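PDB 2R7M: 5-formaminoimidazole-4-carboxamide-1-(beta)-D-ribofuranosyl 5'-monophosphate synthetase from Methanocaldococcus jannaschii, which catalyses the ATP- and formate-dependent formylation of AICAR to FAICAR, a folate-independent step of purine biosynthesis. Local coordinates for residues G25-L30 against S312-G317; G129-E134 against D276-K281; M225-E230 against G257-V262. All coordinates share one frame; numbering follows the deposited sequence.

Contact 1: residues G25-L30 against S312-G317. With AMP (adenosine monophosphate), chain F.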
loop_
_atom_site.group_PDB
_atom_site.type_symbol
_atom_site.label_atom_id
_atom_site.label_comp_id
_atom_site.label_asym_id
_atom_site.label_seq_id
_atom_site.Cartn_x
_atom_site.Cartn_y
_atom_site.Cartn_z
ATOM N N GLY A 25 26.885 -3.764 12.216
ATOM C CA GLY A 25 26.574 -4.198 10.869
ATOM C C GLY A 25 26.913 -5.660 10.641
ATOM O O GLY A 25 27.954 -5.973 10.071
ATOM N N SER A 26 26.025 -6.545 11.087
ATOM C CA SER A 26 26.175 -7.981 10.902
ATOM C C SER A 26 25.001 -8.712 11.525
ATOM O O SER A 26 24.132 -8.104 12.145
ATOM C CB SER A 26 27.483 -8.475 11.534
ATOM O OG SER A 26 27.635 -9.877 11.372
ATOM N N HIS A 27 24.979 -10.030 11.355
ATOM C CA HIS A 27 24.001 -10.897 12.021
ATOM C C HIS A 27 22.545 -10.743 11.547
ATOM O O HIS A 27 22.038 -11.581 10.802
ATOM C CB HIS A 27 24.091 -10.737 13.539
ATOM C CG HIS A 27 23.402 -11.825 14.301
ATOM N ND1 HIS A 27 22.148 -11.666 14.853
ATOM C CD2 HIS A 27 23.789 -13.091 14.602
ATOM C CE1 HIS A 27 21.792 -12.782 15.464
ATOM N NE2 HIS A 27 22.769 -13.663 15.327
ATOM N N THR A 28 21.879 -9.685 12.002
ATOM C CA THR A 28 20.477 -9.431 11.676
ATOM C C THR A 28 20.234 -7.932 11.482
ATOM O O THR A 28 19.110 -7.454 11.639
ATOM C CB THR A 28 19.557 -9.884 12.831
ATOM O OG1 THR A 28 20.145 -9.505 14.081
ATOM C CG2 THR A 28 19.322 -11.405 12.815
ATOM N N SER A 29 21.287 -7.186 11.165
ATOM C CA SER A 29 21.217 -5.727 11.218
ATOM C C SER A 29 20.486 -5.109 10.028
ATOM O O SER A 29 19.993 -3.998 10.116
ATOM C CB SER A 29 22.613 -5.117 11.347
ATOM O OG SER A 29 23.337 -5.284 10.142
ATOM N N LEU A 30 20.426 -5.829 8.915
ATOM C CA LEU A 30 19.710 -5.349 7.738
ATOM C C LEU A 30 18.230 -5.044 8.000
ATOM O O LEU A 30 17.727 -4.031 7.525
ATOM C CB LEU A 30 19.838 -6.332 6.576
ATOM C CG LEU A 30 21.172 -6.354 5.834
ATOM C CD1 LEU A 30 21.095 -7.354 4.690
ATOM C CD2 LEU A 30 21.511 -4.965 5.317
ATOM N N SER A 312 17.673 -18.489 22.103
ATOM C CA SER A 312 18.371 -17.212 22.126
ATOM C C SER A 312 17.580 -16.257 23.005
ATOM O O SER A 312 16.353 -16.344 23.078
ATOM C CB SER A 312 18.519 -16.648 20.714
ATOM O OG SER A 312 17.288 -16.123 20.255
ATOM N N ALA A 313 18.279 -15.353 23.685
ATOM C CA ALA A 313 17.624 -14.406 24.587
ATOM C C ALA A 313 17.566 -13.027 23.944
ATOM O O ALA A 313 17.237 -12.031 24.591
ATOM C CB ALA A 313 18.351 -14.355 25.930
ATOM N N ARG A 314 17.916 -12.982 22.665
ATOM C CA ARG A 314 17.763 -11.783 21.859
ATOM C C ARG A 314 17.348 -12.194 20.451
ATOM O O ARG A 314 16.887 -13.314 20.246
ATOM C CB ARG A 314 19.045 -10.942 21.855
ATOM C CG ARG A 314 20.322 -11.744 21.947
ATOM C CD ARG A 314 20.496 -12.643 20.754
ATOM N NE ARG A 314 21.697 -13.455 20.879
ATOM C CZ ARG A 314 22.153 -14.261 19.929
ATOM N NH1 ARG A 314 23.257 -14.965 20.137
ATOM N NH2 ARG A 314 21.510 -14.361 18.770
ATOM N N VAL A 315 17.499 -11.295 19.486
ATOM C CA VAL A 315 17.098 -11.599 18.122
ATOM C C VAL A 315 18.010 -12.681 17.539
ATOM O O VAL A 315 19.222 -12.643 17.736
ATOM C CB VAL A 315 17.048 -10.320 17.232
ATOM C CG1 VAL A 315 18.435 -9.730 17.024
ATOM C CG2 VAL A 315 16.327 -10.592 15.916
ATOM N N ASP A 316 17.399 -13.650 16.856
ATOM C CA ASP A 316 18.081 -14.814 16.285
ATOM C C ASP A 316 18.240 -14.656 14.766
ATOM O O ASP A 316 17.370 -14.088 14.097
ATOM C CB ASP A 316 17.277 -16.080 16.624
ATOM C CG ASP A 316 17.824 -17.343 15.955
ATOM O OD1 ASP A 316 18.574 -18.090 16.618
ATOM O OD2 ASP A 316 17.493 -17.604 14.780
ATOM N N GLY A 317 19.345 -15.165 14.227
ATOM C CA GLY A 317 19.671 -15.005 12.803
ATOM C C GLY A 317 18.584 -15.435 11.836
ATOM O O GLY A 317 18.527 -14.959 10.704
HETATM P P AMP F . 28.387 -14.477 12.839
HETATM O O1P AMP F . 29.403 -15.586 13.013
HETATM O O2P AMP F . 28.906 -13.114 13.241
HETATM O O3P AMP F . 27.678 -14.480 11.505
HETATM O "O5'" AMP F . 27.200 -14.805 13.878
HETATM C "C5'" AMP F . 27.428 -14.959 15.276
HETATM C "C4'" AMP F . 26.649 -16.167 15.809
HETATM O "O4'" AMP F . 25.230 -16.002 15.662
HETATM C "C3'" AMP F . 27.002 -17.475 15.105
HETATM O "O3'" AMP F . 27.965 -18.200 15.864
HETATM C "C2'" AMP F . 25.702 -18.248 15.013
HETATM O "O2'" AMP F . 25.557 -19.182 16.087
HETATM C "C1'" AMP F . 24.617 -17.202 15.165
HETATM N N9 AMP F . 24.018 -16.955 13.828
HETATM C C8 AMP F . 24.472 -16.063 12.935
HETATM N N7 AMP F . 23.713 -16.072 11.819
HETATM C C5 AMP F . 22.745 -16.988 11.992
HETATM C C6 AMP F . 21.610 -17.490 11.188
HETATM N N6 AMP F . 21.372 -16.995 9.943
HETATM N N1 AMP F . 20.842 -18.466 11.734
HETATM C C2 AMP F . 21.085 -18.956 12.961
HETATM N N3 AMP F . 22.100 -18.547 13.740
HETATM C C4 AMP F . 22.951 -17.577 13.317
#
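H27 and T28, just ahead of helix 29-38, pack against R314-G317, the loop that follows strand 306-312. The tight part surrounds T28. T28 CG2 rests 3.6 Å from G317 CA and equally near the carbonyl oxygen of D316. T28 OG1 lies 3.4 Å from V315 CG1, as the T28 and V315 side chains run past one another, pointing opposite ways. T28 OG1 also shares a hydrogen bond with H27 ND1 at 3.0 Å, either atom being a possible donor, which helps to fix the turn of the imidazole.

With CG anti to the backbone N (chi1 -165°), the H27 ring reaches back to the loop. V315 O comes to the edge of the ring, 3.4 Å from H27 CE1. The same V315 O accepts a hydrogen bond from R314 NH2 at 3.0 Å. The looser side is at R314, which is partly exposed. Its guanidinium crosses the H27 ring obliquely, the two planes 81° apart, and R314 NH2 comes no nearer to H27 than 3.7 Å, at CE1 and NE2. R314 NE is held by a salt bridge to E122.

No hydrogen bond joins the two segments directly. AMP chain F lies against both: O4' comes to the H27 ring edge near NE2, and C6 is 3.5 Å from G317 CA. H27 is an AICAR-binding residue, so the chemistry is consistent with AMP standing in the substrate site, whose wall is made by both segments.

Contact 2: residues G129-E134 against D276-K281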
loop_
_atom_site.group_PDB
_atom_site.type_symbol
_atom_site.label_atom_id
_atom_site.label_comp_id
_atom_site.label_asym_id
_atom_site.label_seq_id
_atom_site.Cartn_x
_atom_site.Cartn_y
_atom_site.Cartn_z
ATOM N N GLY A 129 19.920 -24.475 30.126
ATOM C CA GLY A 129 19.244 -25.724 30.491
ATOM C C GLY A 129 18.417 -25.612 31.754
ATOM O O GLY A 129 17.320 -26.175 31.845
ATOM N N LYS A 130 18.950 -24.885 32.734
ATOM C CA LYS A 130 18.225 -24.573 33.966
ATOM C C LYS A 130 16.890 -23.906 33.628
ATOM O O LYS A 130 15.819 -24.393 34.004
ATOM C CB LYS A 130 19.094 -23.660 34.840
ATOM C CG LYS A 130 18.505 -23.234 36.177
ATOM C CD LYS A 130 19.519 -22.359 36.919
ATOM C CE LYS A 130 18.984 -21.848 38.248
ATOM N NZ LYS A 130 18.419 -22.942 39.088
ATOM N N LEU A 131 16.966 -22.805 32.888
ATOM C CA LEU A 131 15.784 -22.047 32.463
ATOM C C LEU A 131 14.748 -22.893 31.710
ATOM O O LEU A 131 13.556 -22.894 32.056
ATOM C CB LEU A 131 16.236 -20.846 31.621
ATOM C CG LEU A 131 15.250 -19.895 30.935
ATOM C CD1 LEU A 131 14.038 -19.542 31.799
ATOM C CD2 LEU A 131 16.016 -18.650 30.544
ATOM N N LEU A 132 15.194 -23.612 30.682
ATOM C CA LEU A 132 14.277 -24.407 29.864
ATOM C C LEU A 132 13.647 -25.538 30.653
ATOM O O LEU A 132 12.470 -25.852 30.477
ATOM C CB LEU A 132 14.994 -24.964 28.634
ATOM C CG LEU A 132 15.499 -23.935 27.620
ATOM C CD1 LEU A 132 16.424 -24.602 26.618
ATOM C CD2 LEU A 132 14.336 -23.223 26.914
ATOM N N ARG A 133 14.442 -26.147 31.530
ATOM C CA ARG A 133 13.968 -27.213 32.403
ATOM C C ARG A 133 12.976 -26.672 33.434
ATOM O O ARG A 133 11.905 -27.247 33.646
ATOM C CB ARG A 133 15.159 -27.910 33.086
ATOM C CG ARG A 133 14.780 -28.863 34.221
ATOM C CD ARG A 133 16.005 -29.536 34.849
ATOM N NE ARG A 133 17.008 -28.590 35.345
ATOM C CZ ARG A 133 16.952 -27.976 36.527
ATOM N NH1 ARG A 133 15.928 -28.189 37.350
ATOM N NH2 ARG A 133 17.919 -27.136 36.883
ATOM N N GLU A 134 13.326 -25.554 34.063
ATOM C CA GLU A 134 12.452 -24.951 35.070
ATOM C C GLU A 134 11.198 -24.298 34.484
ATOM O O GLU A 134 10.167 -24.230 35.152
ATOM C CB GLU A 134 13.223 -23.944 35.917
ATOM C CG GLU A 134 14.237 -24.581 36.842
ATOM C CD GLU A 134 14.824 -23.585 37.804
ATOM O OE1 GLU A 134 14.037 -22.892 38.489
ATOM O OE2 GLU A 134 16.068 -23.493 37.873
ATOM N N ASP A 276 4.995 -18.580 26.461
ATOM C CA ASP A 276 4.399 -18.132 27.718
ATOM C C ASP A 276 5.171 -18.666 28.930
ATOM O O ASP A 276 5.545 -17.903 29.826
ATOM C CB ASP A 276 2.934 -18.576 27.798
ATOM C CG ASP A 276 2.019 -17.781 26.865
ATOM O OD1 ASP A 276 2.475 -16.750 26.330
ATOM O OD2 ASP A 276 0.840 -18.183 26.678
ATOM N N LYS A 277 5.418 -19.975 28.940
ATOM C CA LYS A 277 6.106 -20.636 30.052
ATOM C C LYS A 277 7.524 -20.130 30.233
ATOM O O LYS A 277 7.948 -19.824 31.344
ATOM C CB LYS A 277 6.140 -22.148 29.835
ATOM C CG LYS A 277 4.840 -22.863 30.106
ATOM C CD LYS A 277 4.991 -24.309 29.686
ATOM C CE LYS A 277 3.941 -25.201 30.298
ATOM N NZ LYS A 277 4.376 -26.620 30.171
ATOM N N LEU A 278 8.255 -20.062 29.129
ATOM C CA LEU A 278 9.609 -19.530 29.110
ATOM C C LEU A 278 9.644 -18.117 29.680
ATOM O O LEU A 278 10.541 -17.762 30.445
ATOM C CB LEU A 278 10.130 -19.540 27.667
ATOM C CG LEU A 278 11.583 -19.218 27.308
ATOM C CD1 LEU A 278 11.816 -17.721 27.198
ATOM C CD2 LEU A 278 12.552 -19.850 28.284
ATOM N N VAL A 279 8.657 -17.312 29.305
ATOM C CA VAL A 279 8.604 -15.918 29.733
ATOM C C VAL A 279 8.233 -15.793 31.213
ATOM O O VAL A 279 8.833 -15.002 31.937
ATOM C CB VAL A 279 7.682 -15.071 28.794
ATOM C CG1 VAL A 279 6.894 -14.007 29.559
ATOM C CG2 VAL A 279 8.511 -14.453 27.664
ATOM N N ALA A 280 7.272 -16.596 31.660
ATOM C CA ALA A 280 6.872 -16.610 33.066
ATOM C C ALA A 280 7.990 -17.074 34.015
ATOM O O ALA A 280 8.060 -16.619 35.157
ATOM C CB ALA A 280 5.606 -17.445 33.264
ATOM N N LYS A 281 8.871 -17.959 33.549
ATOM C CA LYS A 281 9.972 -18.422 34.397
ATOM C C LYS A 281 11.138 -17.444 34.395
ATOM O O LYS A 281 11.795 -17.262 35.418
ATOM C CB LYS A 281 10.448 -19.833 34.008
ATOM C CG LYS A 281 11.616 -20.379 34.881
ATOM C CD LYS A 281 11.247 -20.512 36.384
ATOM C CE LYS A 281 10.042 -21.426 36.581
ATOM N NZ LYS A 281 9.375 -21.283 37.914
#
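L131 and L278 meet at about a right angle where helices 125-134 and 268-285 cross. L278 CD2 sits 3.8 Å from L131 CG and equally near CD1 of the same leucine. L132 crosses L278 at a slant and brings its CD2 to 4.1 Å from L278 CD2. The axes of the two short segments pass 9.2 Å apart, with 117° between their N-to-C directions, and few residues meet.

K281 points toward helix 125-134 from its CB onward. K281 CG follows, anti to the backbone N, and lies 4.0 Å from L131 CD1. The chain then bends twice, at chi2 (61°) and chi3 (58°), and the folded chain lies against E134, at the end of helix 125-134. K281 CD rests 4.0 Å from E134 CB. K281 CE comes to 3.1 Å from the carbonyl oxygen of E134. K281 NZ turns on to a salt bridge with E284 of its own helix. It does not bond E134, whose OE1 stays 5.0 Å from K281 NZ. E134 has another partner: K130 NZ meets E134 OE2 at 2.7 Å in a salt bridge, nearly along the C-O axis. The aliphatic part of K281 thus packs on the neighbour while both charged ends are paired within their own helices.

In the ATP-grasp region, L131 also touches W121 of helix 120-123, and L278 touches M290 and F294. V279 packs on V220 and F294, which places helix 268-285 against strands 219-230 and 292-300 of the antiparallel sheet.

Contact 3: residues M225-E230 against G257-V262. With AMP (adenosine monophosphate), chain E; AMP (adenosine monophosphate), chain F.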
loop_
_atom_site.group_PDB
_atom_site.type_symbol
_atom_site.label_atom_id
_atom_site.label_comp_id
_atom_site.label_asym_id
_atom_site.label_seq_id
_atom_site.Cartn_x
_atom_site.Cartn_y
_atom_site.Cartn_z
ATOM N N MET A 225 9.029 -18.209 11.766
ATOM C CA MET A 225 9.735 -19.475 11.945
ATOM C C MET A 225 10.629 -19.736 10.754
ATOM O O MET A 225 10.260 -19.404 9.623
ATOM C CB MET A 225 8.756 -20.644 12.024
ATOM C CG MET A 225 7.799 -20.610 13.188
ATOM S SD MET A 225 6.684 -22.016 13.066
ATOM C CE MET A 225 5.659 -21.668 14.508
ATOM N N ASP A 226 11.787 -20.348 11.018
ATOM C CA ASP A 226 12.677 -20.849 9.982
ATOM C C ASP A 226 13.245 -22.228 10.339
ATOM O O ASP A 226 13.197 -22.671 11.489
ATOM C CB ASP A 226 13.850 -19.879 9.761
ATOM C CG ASP A 226 14.867 -19.900 10.917
ATOM O OD1 ASP A 226 14.555 -19.353 11.997
ATOM O OD2 ASP A 226 15.993 -20.436 10.741
ATOM N N LYS A 227 13.813 -22.892 9.342
ATOM C CA LYS A 227 14.676 -24.029 9.603
ATOM C C LYS A 227 16.096 -23.674 9.165
ATOM O O LYS A 227 16.298 -22.957 8.186
ATOM C CB LYS A 227 14.163 -25.289 8.900
ATOM C CG LYS A 227 14.377 -25.317 7.403
ATOM C CD LYS A 227 13.853 -26.617 6.815
ATOM C CE LYS A 227 14.742 -27.099 5.685
ATOM N NZ LYS A 227 14.246 -28.351 5.063
ATOM N N ARG A 228 17.076 -24.164 9.912
ATOM C CA ARG A 228 18.478 -23.928 9.609
ATOM C C ARG A 228 18.916 -24.603 8.320
ATOM O O ARG A 228 18.377 -25.643 7.921
ATOM C CB ARG A 228 19.369 -24.437 10.748
ATOM C CG ARG A 228 18.973 -23.958 12.122
ATOM C CD ARG A 228 18.997 -22.445 12.187
ATOM N NE ARG A 228 19.156 -21.964 13.557
ATOM C CZ ARG A 228 18.560 -20.881 14.050
ATOM N NH1 ARG A 228 17.742 -20.162 13.295
ATOM N NH2 ARG A 228 18.769 -20.526 15.310
ATOM N N TYR A 229 19.906 -23.993 7.677
ATOM C CA TYR A 229 20.536 -24.541 6.488
ATOM C C TYR A 229 22.011 -24.612 6.854
ATOM O O TYR A 229 22.706 -23.589 6.908
ATOM C CB TYR A 229 20.298 -23.610 5.302
ATOM C CG TYR A 229 20.424 -24.244 3.949
ATOM C CD1 TYR A 229 20.166 -25.597 3.763
ATOM C CD2 TYR A 229 20.768 -23.482 2.837
ATOM C CE1 TYR A 229 20.267 -26.174 2.512
ATOM C CE2 TYR A 229 20.861 -24.047 1.585
ATOM C CZ TYR A 229 20.613 -25.399 1.434
ATOM O OH TYR A 229 20.718 -25.984 0.201
ATOM N N GLU A 230 22.481 -25.820 7.149
ATOM C CA GLU A 230 23.808 -25.985 7.729
ATOM C C GLU A 230 24.781 -26.749 6.833
ATOM O O GLU A 230 24.402 -27.666 6.117
ATOM C CB GLU A 230 23.674 -26.628 9.107
ATOM C CG GLU A 230 22.991 -25.703 10.098
ATOM C CD GLU A 230 22.508 -26.404 11.346
ATOM O OE1 GLU A 230 22.172 -27.606 11.274
ATOM O OE2 GLU A 230 22.449 -25.740 12.398
ATOM N N GLY A 257 22.725 -20.338 6.572
ATOM C CA GLY A 257 21.526 -19.679 6.074
ATOM C C GLY A 257 20.258 -20.277 6.626
ATOM O O GLY A 257 20.302 -21.126 7.518
ATOM N N ASN A 258 19.122 -19.827 6.096
ATOM C CA ASN A 258 17.824 -20.223 6.624
ATOM C C ASN A 258 16.744 -20.360 5.566
ATOM O O ASN A 258 16.805 -19.770 4.490
ATOM C CB ASN A 258 17.346 -19.246 7.713
ATOM C CG ASN A 258 18.485 -18.715 8.567
ATOM O OD1 ASN A 258 19.298 -17.906 8.106
ATOM N ND2 ASN A 258 18.539 -19.148 9.819
ATOM N N ILE A 259 15.751 -21.170 5.897
ATOM C CA ILE A 259 14.693 -21.502 4.983
ATOM C C ILE A 259 13.401 -21.304 5.758
ATOM O O ILE A 259 13.335 -21.668 6.930
ATOM C CB ILE A 259 14.843 -22.964 4.506
ATOM C CG1 ILE A 259 16.138 -23.148 3.679
ATOM C CG2 ILE A 259 13.664 -23.393 3.717
ATOM C CD1 ILE A 259 16.441 -24.612 3.359
ATOM N N PRO A 260 12.392 -20.672 5.126
ATOM C CA PRO A 260 11.082 -20.469 5.764
ATOM C C PRO A 260 10.219 -21.721 5.883
ATOM O O PRO A 260 10.201 -22.579 4.994
ATOM C CB PRO A 260 10.382 -19.437 4.867
ATOM C CG PRO A 260 11.189 -19.347 3.588
ATOM C CD PRO A 260 12.488 -20.081 3.775
ATOM N N VAL A 261 9.477 -21.795 6.981
ATOM C CA VAL A 261 8.622 -22.931 7.236
ATOM C C VAL A 261 7.428 -22.433 8.042
ATOM O O VAL A 261 7.507 -21.402 8.697
ATOM C CB VAL A 261 9.406 -24.048 7.997
ATOM C CG1 VAL A 261 9.705 -23.628 9.431
ATOM C CG2 VAL A 261 8.642 -25.375 7.967
ATOM N N VAL A 262 6.309 -23.142 7.953
ATOM C CA VAL A 262 5.164 -22.859 8.799
ATOM C C VAL A 262 4.859 -24.145 9.539
ATOM O O VAL A 262 5.087 -25.236 9.017
ATOM C CB VAL A 262 3.914 -22.354 7.979
ATOM C CG1 VAL A 262 4.161 -20.927 7.426
ATOM C CG2 VAL A 262 3.577 -23.300 6.835
HETATM P P AMP E . 23.585 -26.111 18.256
HETATM O O1P AMP E . 22.740 -24.897 17.957
HETATM O O2P AMP E . 25.064 -25.929 18.058
HETATM O O3P AMP E . 23.144 -26.831 19.507
HETATM O "O5'" AMP E . 23.226 -27.191 17.124
HETATM C "C5'" AMP E . 23.785 -27.124 15.820
HETATM C "C4'" AMP E . 22.884 -27.986 14.957
HETATM O "O4'" AMP E . 22.997 -29.361 15.354
HETATM C "C3'" AMP E . 21.416 -27.634 15.161
HETATM O "O3'" AMP E . 20.965 -26.550 14.338
HETATM C "C2'" AMP E . 20.719 -28.939 14.836
HETATM O "O2'" AMP E . 20.453 -29.024 13.435
HETATM C "C1'" AMP E . 21.729 -30.008 15.257
HETATM N N9 AMP E . 21.325 -30.456 16.605
HETATM C C8 AMP E . 21.579 -29.790 17.749
HETATM N N7 AMP E . 21.050 -30.431 18.818
HETATM C C5 AMP E . 20.451 -31.548 18.354
HETATM C C6 AMP E . 19.724 -32.686 18.953
HETATM N N6 AMP E . 19.508 -32.749 20.288
HETATM N N1 AMP E . 19.253 -33.635 18.120
HETATM C C2 AMP E . 19.444 -33.573 16.785
HETATM N N3 AMP E . 20.105 -32.575 16.173
HETATM C C4 AMP E . 20.618 -31.549 16.892
HETATM P P AMP F . 28.387 -14.477 12.839
HETATM O O1P AMP F . 29.403 -15.586 13.013
HETATM O O2P AMP F . 28.906 -13.114 13.241
HETATM O O3P AMP F . 27.678 -14.480 11.505
HETATM O "O5'" AMP F . 27.200 -14.805 13.878
HETATM C "C5'" AMP F . 27.428 -14.959 15.276
HETATM C "C4'" AMP F . 26.649 -16.167 15.809
HETATM O "O4'" AMP F . 25.230 -16.002 15.662
HETATM C "C3'" AMP F . 27.002 -17.475 15.105
HETATM O "O3'" AMP F . 27.965 -18.200 15.864
HETATM C "C2'" AMP F . 25.702 -18.248 15.013
HETATM O "O2'" AMP F . 25.557 -19.182 16.087
HETATM C "C1'" AMP F . 24.617 -17.202 15.165
HETATM N N9 AMP F . 24.018 -16.955 13.828
HETATM C C8 AMP F . 24.472 -16.063 12.935
HETATM N N7 AMP F . 23.713 -16.072 11.819
HETATM C C5 AMP F . 22.745 -16.988 11.992
HETATM C C6 AMP F . 21.610 -17.490 11.188
HETATM N N6 AMP F . 21.372 -16.995 9.943
HETATM N N1 AMP F . 20.842 -18.466 11.734
HETATM C C2 AMP F . 21.085 -18.956 12.961
HETATM N N3 AMP F . 22.100 -18.547 13.740
HETATM C C4 AMP F . 22.951 -17.577 13.317
#
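Strands 219-230 and 253-263 form an antiparallel pair in the ATP-grasp sheet, which continues into a strand of the second subunit through G257 and N258. K227 and I259 are a hydrogen-bonded pair: K227 N donates to I259 O at 2.7 Å, and I259 N returns a bond to K227 O at 3.0 Å. Y229 N bonds G257 O beyond them. On the face with K227, Y229 and I259, CD1 of I259 lies over the Y229 ring in a CH-pi contact. Y229 and I259 also pack on K227 of the second subunit.

The face with R228 and N258 meets AMP chain F. N258, an AICAR-binding residue, reads the adenine with its whole amide. N258 OD1 accepts from N6 of AMP chain F at 2.9 Å, and N258 ND2 donates to its N1 at 3.1 Å; both bonds are almost straight. The adenine C2 stands over the centre of the R228 guanidinium. R228 NH2 also forms a salt bridge with D316. E230, an ATP-binding residue, grips AMP chain E: E230 OE2 accepts from O3' at 2.6 Å, and E230 OE1 from O2' at 3.1 Å.

D226 OD1 takes a bond from H210. R228 NH1 makes a salt bridge to D226 OD2, on its syn lone pair, at 3.1 Å. D226 holds the N258 amide: N258 ND2 donates to D226 OD2 from above the carboxylate plane, 52° out of it, at 3.0 Å.

Overall arrangement
All three contacts are mostly buried. The centre of contact 1 is about 6 Å from the centre of the chain, against about 14 and 16 Å for the centres of contacts 3 and 2. Contacts 1 and 3 share AMP chain F and touch directly through D316 and R228; both also reach the second subunit. Contact 1 is made by loops and the start of a helix, contact 3 by paired strands with backbone and side-chain bonds. Contact 2 differs: two helices meet through leucines and a lysine stem, and neither nucleotide touches them. It does not touch contact 3, although helix 268-285 follows strand 253-263 in the chain.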